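Long-range contacts in carboxylic ester hydrolase (Aspergillus niger, PDB 7K4O), which hydrolyses ester bonds as a fungal tannase (tannin acyl hydrolase) of the serine esterase class, probably releasing gallic acid from tannins: residues 475-480 against 501-506; 495-500 against 511-516. One frame throughout, in Å; residues are numbered along the deposited sequence.

Contact 1: 475-480 against 501-506; sequences GPFPQT and TVLQGE. With NAG (2-acetamido-2-deoxy-beta-D-glucopyranose), chain B; MAN (alpha-D-mannopyranose), chain C.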
loop_
_atom_site.group_PDB
_atom_site.type_symbol
_atom_site.label_atom_id
_atom_site.label_comp_id
_atom_site.label_asym_id
_atom_site.label_seq_id
_atom_site.Cartn_x
_atom_site.Cartn_y
_atom_site.Cartn_z
ATOM N N GLY A 475 -10.588 11.239 -12.194
ATOM C CA GLY A 475 -9.713 10.058 -12.318
ATOM C C GLY A 475 -10.482 8.821 -11.858
ATOM O O GLY A 475 -11.376 8.917 -11.024
ATOM N N PRO A 476 -10.102 7.656 -12.380
ATOM C CA PRO A 476 -10.758 6.398 -12.043
ATOM C C PRO A 476 -10.122 5.768 -10.804
ATOM O O PRO A 476 -9.112 6.252 -10.309
ATOM C CB PRO A 476 -10.444 5.541 -13.263
ATOM C CG PRO A 476 -9.050 5.970 -13.627
ATOM C CD PRO A 476 -9.023 7.457 -13.345
ATOM N N PHE A 477 -10.732 4.697 -10.301
ATOM C CA PHE A 477 -10.166 3.981 -9.139
ATOM C C PHE A 477 -10.617 2.543 -9.245
ATOM O O PHE A 477 -11.773 2.305 -9.589
ATOM C CB PHE A 477 -10.619 4.608 -7.830
ATOM C CG PHE A 477 -9.747 4.212 -6.670
ATOM C CD1 PHE A 477 -8.521 4.829 -6.451
ATOM C CD2 PHE A 477 -10.149 3.189 -5.835
ATOM C CE1 PHE A 477 -7.701 4.390 -5.415
ATOM C CE2 PHE A 477 -9.337 2.769 -4.795
ATOM C CZ PHE A 477 -8.113 3.366 -4.596
ATOM N N PRO A 478 -9.734 1.555 -8.956
ATOM C CA PRO A 478 -10.130 0.143 -9.081
ATOM C C PRO A 478 -10.928 -0.280 -7.855
ATOM O O PRO A 478 -10.387 -0.643 -6.826
ATOM C CB PRO A 478 -8.794 -0.570 -9.265
ATOM C CG PRO A 478 -7.824 0.284 -8.424
ATOM C CD PRO A 478 -8.308 1.724 -8.611
ATOM N N GLN A 479 -12.251 -0.220 -7.962
ATOM C CA GLN A 479 -13.176 -0.499 -6.856
ATOM C C GLN A 479 -13.634 -1.961 -6.876
ATOM O O GLN A 479 -14.296 -2.391 -5.942
ATOM C CB GLN A 479 -14.371 0.455 -6.953
ATOM C CG GLN A 479 -15.340 0.359 -5.775
ATOM C CD GLN A 479 -16.476 1.386 -5.900
ATOM O OE1 GLN A 479 -17.089 1.490 -6.974
ATOM N NE2 GLN A 479 -16.812 2.051 -4.803
ATOM N N THR A 480 -13.250 -2.730 -7.865
ATOM C CA THR A 480 -13.838 -4.071 -8.093
ATOM C C THR A 480 -12.736 -5.140 -8.119
ATOM O O THR A 480 -12.829 -6.120 -8.853
ATOM C CB THR A 480 -14.708 -4.017 -9.366
ATOM O OG1 THR A 480 -13.935 -3.577 -10.489
ATOM C CG2 THR A 480 -15.967 -3.195 -9.131
ATOM N N THR A 501 -13.484 2.534 -11.872
ATOM C CA THR A 501 -14.718 3.343 -11.754
ATOM C C THR A 501 -14.367 4.743 -11.318
ATOM O O THR A 501 -13.488 4.915 -10.463
ATOM C CB THR A 501 -15.717 2.700 -10.797
ATOM O OG1 THR A 501 -15.892 1.343 -11.193
ATOM C CG2 THR A 501 -17.033 3.442 -10.804
ATOM N N VAL A 502 -15.011 5.736 -11.944
ATOM C CA VAL A 502 -14.908 7.137 -11.482
ATOM C C VAL A 502 -15.826 7.268 -10.287
ATOM O O VAL A 502 -17.029 6.989 -10.416
ATOM C CB VAL A 502 -15.246 8.120 -12.625
ATOM C CG1 VAL A 502 -15.181 9.550 -12.106
ATOM C CG2 VAL A 502 -14.338 7.887 -13.809
ATOM N N LEU A 503 -15.292 7.630 -9.124
ATOM C CA LEU A 503 -16.044 7.564 -7.859
ATOM C C LEU A 503 -16.546 8.949 -7.410
ATOM O O LEU A 503 -17.253 8.991 -6.384
ATOM C CB LEU A 503 -15.160 6.956 -6.755
ATOM C CG LEU A 503 -14.649 5.535 -7.033
ATOM C CD1 LEU A 503 -13.853 4.973 -5.848
ATOM C CD2 LEU A 503 -15.825 4.624 -7.370
ATOM N N GLN A 504 -16.131 10.008 -8.089
ATOM C CA GLN A 504 -16.317 11.413 -7.626
ATOM C C GLN A 504 -16.746 12.252 -8.838
ATOM O O GLN A 504 -16.458 11.853 -9.976
ATOM C CB GLN A 504 -14.980 12.005 -7.143
ATOM C CG GLN A 504 -14.714 11.989 -5.653
ATOM C CD GLN A 504 -13.535 12.879 -5.298
ATOM O OE1 GLN A 504 -12.371 12.514 -5.460
ATOM N NE2 GLN A 504 -13.826 14.072 -4.791
ATOM N N GLY A 505 -17.332 13.425 -8.584
ATOM C CA GLY A 505 -17.484 14.464 -9.616
ATOM C C GLY A 505 -18.599 14.181 -10.609
ATOM O O GLY A 505 -19.462 13.316 -10.351
ATOM N N GLU A 506 -18.614 14.912 -11.720
ATOM C CA GLU A 506 -19.782 14.885 -12.639
ATOM C C GLU A 506 -19.813 13.551 -13.388
ATOM O O GLU A 506 -20.882 13.197 -13.874
ATOM C CB GLU A 506 -19.780 16.098 -13.571
ATOM C CG GLU A 506 -18.622 16.165 -14.539
ATOM C CD GLU A 506 -18.540 17.467 -15.330
ATOM O OE1 GLU A 506 -19.612 18.044 -15.657
ATOM O OE2 GLU A 506 -17.400 17.910 -15.620
HETATM C C1 NAG B . -16.343 -3.060 -13.556
HETATM C C2 NAG B . -17.249 -4.114 -12.992
HETATM C C3 NAG B . -18.700 -3.784 -13.372
HETATM C C4 NAG B . -19.046 -2.371 -12.906
HETATM C C5 NAG B . -18.024 -1.414 -13.505
HETATM C C6 NAG B . -18.224 0.039 -13.066
HETATM C C7 NAG B . -16.397 -6.330 -12.695
HETATM C C8 NAG B . -15.969 -7.651 -13.140
HETATM N N2 NAG B . -16.870 -5.382 -13.514
HETATM O O3 NAG B . -19.570 -4.715 -12.709
HETATM O O4 NAG B . -20.368 -2.085 -13.444
HETATM O O5 NAG B . -16.723 -1.812 -13.062
HETATM O O6 NAG B . -17.221 0.852 -13.597
HETATM O O7 NAG B . -16.325 -6.178 -11.516
HETATM C C1 MAN C . -23.168 1.106 -8.228
HETATM C C2 MAN C . -22.348 0.527 -7.037
HETATM C C3 MAN C . -21.226 1.520 -6.747
HETATM C C4 MAN C . -20.284 1.691 -7.936
HETATM C C5 MAN C . -21.116 2.041 -9.184
HETATM C C6 MAN C . -20.390 1.902 -10.485
HETATM O O2 MAN C . -21.774 -0.738 -7.390
HETATM O O3 MAN C . -20.626 1.007 -5.563
HETATM O O4 MAN C . -19.367 2.755 -7.663
HETATM O O5 MAN C . -22.274 1.192 -9.343
HETATM O O6 MAN C . -21.235 2.422 -11.640
HETATM O O HOH W 1 -12.392 7.752 -9.046
HETATM O O HOH W 2 -13.833 -0.563 -10.446
HETATM O O HOH W 3 -17.347 0.132 -9.314
#
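Strand 476-477 forms one outer edge of a small three-stranded antiparallel sheet, and here it pairs with the end of the central strand, 498-502, beside an N-linked glycan. The evidence for pairing is the reciprocal backbone bonding of Phe-477 and Thr-501: Phe-477 N donates to Thr-501 O at 2.8 Å with a bent N-H...O angle of 132°, and Thr-501 N returns a straighter bond to Phe-477 O. In both, the donor sits well above the carbonyl plane, off the lone-pair direction. Water 1 extends the pairing by one step, giving a proton to Gly-475 O and accepting one from Leu-503 N at 2.9 Å.

Beyond the ladder the side chains take over. Leu-503, with CG anti to its own carbonyl carbon, spreads its two methyls between two partners: CD1 lies 3.8 Å from Phe-477 CB, while CD2 packs against the amide end of Gln-479, 3.4 Å from OE1. Gln-479 reaches that place because its chain is extended, with CG anti to the backbone N (chi1 -174°). Its OE1 accepts from mannose O4 at 2.7 Å and from water 3, and its NE2 is held by Ser-47 O, so both ends of the amide are fixed. In this three-stranded antiparallel sheet the central strand also meets the glycan: Thr-501 OG1, anti to its carbonyl carbon (chi1 -51°), shares a 2.8 Å hydrogen bond with NAG O6 and also meets waters 2 and 3. Water 3 joins that hydroxyl to Gln-479 OE1, whereas water 2 ties it to Gln-479 N and Thr-480 OG1. Thr-501 CG2, anti to the backbone N, turns instead to mannose C6 at 3.7 Å.

Contact 2: 495-500 against 511-516; sequences PTTLNA and NQQLCA. With NAG (2-acetamido-2-deoxy-beta-D-glucopyranose), chain B.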
loop_
_atom_site.group_PDB
_atom_site.type_symbol
_atom_site.label_atom_id
_atom_site.label_comp_id
_atom_site.label_asym_id
_atom_site.label_seq_id
_atom_site.Cartn_x
_atom_site.Cartn_y
_atom_site.Cartn_z
ATOM N N PRO A 495 -7.251 -10.549 -16.493
ATOM C CA PRO A 495 -7.490 -9.103 -16.482
ATOM C C PRO A 495 -6.566 -8.305 -17.388
ATOM O O PRO A 495 -5.654 -7.585 -16.895
ATOM C CB PRO A 495 -7.270 -8.718 -15.022
ATOM C CG PRO A 495 -6.287 -9.705 -14.524
ATOM C CD PRO A 495 -6.570 -10.995 -15.259
ATOM N N THR A 496 -6.778 -8.413 -18.692
ATOM C CA THR A 496 -5.939 -7.679 -19.662
ATOM C C THR A 496 -5.775 -6.223 -19.235
ATOM O O THR A 496 -4.615 -5.722 -19.140
ATOM C CB THR A 496 -6.567 -7.823 -21.049
ATOM O OG1 THR A 496 -6.758 -9.223 -21.266
ATOM C CG2 THR A 496 -5.684 -7.269 -22.125
ATOM N N THR A 497 -6.870 -5.522 -19.042
ATOM C CA THR A 497 -6.891 -4.218 -18.357
ATOM C C THR A 497 -7.541 -4.439 -16.994
ATOM O O THR A 497 -8.329 -5.400 -16.830
ATOM C CB THR A 497 -7.618 -3.144 -19.172
ATOM O OG1 THR A 497 -8.940 -3.637 -19.439
ATOM C CG2 THR A 497 -6.856 -2.825 -20.432
ATOM N N LEU A 498 -7.263 -3.576 -16.024
ATOM C CA LEU A 498 -7.924 -3.674 -14.715
ATOM C C LEU A 498 -9.167 -2.779 -14.693
ATOM O O LEU A 498 -9.075 -1.596 -15.069
ATOM C CB LEU A 498 -6.957 -3.286 -13.597
ATOM C CG LEU A 498 -7.517 -3.432 -12.178
ATOM C CD1 LEU A 498 -7.890 -4.881 -11.926
ATOM C CD2 LEU A 498 -6.466 -2.971 -11.154
ATOM N N ASN A 499 -10.290 -3.369 -14.302
ATOM C CA ASN A 499 -11.568 -2.648 -14.223
ATOM C C ASN A 499 -11.424 -1.463 -13.282
ATOM O O ASN A 499 -10.831 -1.612 -12.183
ATOM C CB ASN A 499 -12.651 -3.601 -13.738
ATOM C CG ASN A 499 -14.034 -3.191 -14.167
ATOM O OD1 ASN A 499 -14.223 -2.715 -15.308
ATOM N ND2 ASN A 499 -14.966 -3.379 -13.249
ATOM N N ALA A 500 -12.026 -0.320 -13.607
ATOM C CA ALA A 500 -12.001 0.856 -12.729
ATOM C C ALA A 500 -13.268 1.695 -12.857
ATOM O O ALA A 500 -14.026 1.531 -13.842
ATOM C CB ALA A 500 -10.775 1.672 -13.007
ATOM N N ASN A 511 -17.345 3.892 -16.081
ATOM C CA ASN A 511 -16.326 2.836 -16.197
ATOM C C ASN A 511 -15.089 3.360 -16.899
ATOM O O ASN A 511 -15.202 4.176 -17.810
ATOM C CB ASN A 511 -16.883 1.630 -16.928
ATOM C CG ASN A 511 -15.905 0.470 -16.904
ATOM O OD1 ASN A 511 -15.239 0.211 -17.908
ATOM N ND2 ASN A 511 -15.773 -0.182 -15.744
ATOM N N GLN A 512 -13.924 2.873 -16.478
ATOM C CA GLN A 512 -12.641 3.016 -17.201
ATOM C C GLN A 512 -11.809 1.751 -17.013
ATOM O O GLN A 512 -12.118 0.939 -16.123
ATOM C CB GLN A 512 -11.844 4.214 -16.686
ATOM C CG GLN A 512 -12.312 5.526 -17.305
ATOM C CD GLN A 512 -11.386 6.687 -17.007
ATOM O OE1 GLN A 512 -10.167 6.554 -16.933
ATOM N NE2 GLN A 512 -11.995 7.842 -16.810
ATOM N N GLN A 513 -10.875 1.566 -17.911
ATOM C CA GLN A 513 -9.941 0.445 -17.877
ATOM C C GLN A 513 -8.538 0.978 -17.572
ATOM O O GLN A 513 -8.169 2.039 -18.094
ATOM C CB GLN A 513 -10.020 -0.323 -19.173
ATOM C CG GLN A 513 -11.401 -0.977 -19.417
ATOM C CD GLN A 513 -11.772 -1.927 -18.296
ATOM O OE1 GLN A 513 -10.968 -2.770 -17.930
ATOM N NE2 GLN A 513 -12.994 -1.820 -17.786
ATOM N N LEU A 514 -7.739 0.180 -16.857
ATOM C CA LEU A 514 -6.307 0.529 -16.571
ATOM C C LEU A 514 -5.378 -0.403 -17.307
ATOM O O LEU A 514 -5.540 -1.644 -17.272
ATOM C CB LEU A 514 -6.077 0.488 -15.060
ATOM C CG LEU A 514 -7.031 1.222 -14.151
ATOM C CD1 LEU A 514 -6.665 0.971 -12.683
ATOM C CD2 LEU A 514 -7.027 2.717 -14.422
ATOM N N CYS A 515 -4.417 0.168 -18.046
ATOM C CA CYS A 515 -3.370 -0.564 -18.788
ATOM C C CYS A 515 -2.440 -1.304 -17.813
ATOM O O CYS A 515 -2.143 -0.757 -16.724
ATOM C CB CYS A 515 -2.526 0.387 -19.642
ATOM S SG CYS A 515 -3.523 1.201 -20.925
ATOM N N ALA A 516 -2.048 -2.502 -18.191
ATOM C CA ALA A 516 -1.090 -3.358 -17.470
ATOM C C ALA A 516 0.306 -2.961 -17.898
ATOM O O ALA A 516 0.616 -2.963 -19.105
ATOM C CB ALA A 516 -1.313 -4.814 -17.770
HETATM C C1 NAG B . -16.343 -3.060 -13.556
HETATM C C2 NAG B . -17.249 -4.114 -12.992
HETATM C C3 NAG B . -18.700 -3.784 -13.372
HETATM C C4 NAG B . -19.046 -2.371 -12.906
HETATM C C5 NAG B . -18.024 -1.414 -13.505
HETATM C C6 NAG B . -18.224 0.039 -13.066
HETATM C C7 NAG B . -16.397 -6.330 -12.695
HETATM C C8 NAG B . -15.969 -7.651 -13.140
HETATM N N2 NAG B . -16.870 -5.382 -13.514
HETATM O O3 NAG B . -19.570 -4.715 -12.709
HETATM O O4 NAG B . -20.368 -2.085 -13.444
HETATM O O5 NAG B . -16.723 -1.812 -13.062
HETATM O O6 NAG B . -17.221 0.852 -13.597
HETATM O O7 NAG B . -16.325 -6.178 -11.516
HETATM O O HOH W 4 -3.264 -3.806 -20.577
#
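Asn-499 OD1 is gripped by two amide N-H groups from the facing strand, while ND2 of the same side chain carries the N-glycosidic bond to NAG C1. Gln-513 NE2 donates to Asn-499 OD1 at 2.9 Å, lying in the carbonyl plane; Asn-511 ND2 donates to the same OD1 at 3.0 Å from above that plane. The two grips therefore come from different directions and should restrict rotation of the glycosylated amide. Gln-513 is itself locked: a bend at chi2 (-58°) folds its amide back over the strand, so that NE2 also donates to Asn-511 OD1 and OE1 accepts the hydroxyl proton of Thr-497 OG1 at 2.7 Å, on a lone pair. Asn-511 ND2 adds a nearly straight bond of 2.8 Å to NAG O6, at 169°, which holds O6 of the first sugar close to the strand.

Under this polar network runs the antiparallel ladder of a beta hairpin. Leu-498 and Leu-514 are a hydrogen-bonded pair, each N donating to the other's O, and Ala-500 with Gln-512 is the next, where Gln-512 N to Ala-500 O is straight (174°) and the return bond weak. Asn-499 and Gln-513 form the non-hydrogen-bonded pair between them. On the face that carries Leu-498, Ala-500, Gln-512 and Leu-514, Ala-500 CB lies 3.9 Å from Leu-514 CG. Past the strands, water 4 bridges Thr-496 O and Ala-516 N. On the Leu-498/Leu-514 face Leu-498 meets Val-484 of helix 481-491 and Tyr-458 of strand 455-460, the outer strand of the large mixed sheet, while Leu-514 packs on Val-460 and on Pro-476 of strand 476-477.

How the contacts relate
From the N-terminal side the chain runs through 475-480, helix 481-491 and then 495-500, passes straight into 501-506, and turns back through 511-516. Contact 1 closes the excursion that carries the helix; contact 2 closes the shorter hairpin loop. The segments alternate along the sequence, so the two contacts cross rather than nest. Both use strand 498-502, which stands in the middle with 476-477 and 511-514 at its flanks. A probable hydrogen bond between Thr-480 OG1 and Asn-499 ND2 joins them directly, and the same NAG touches both, tying the small sheet to its glycan. The small sheet in turn lies against helix 481-491 and strand 455-460 of the large mixed sheet.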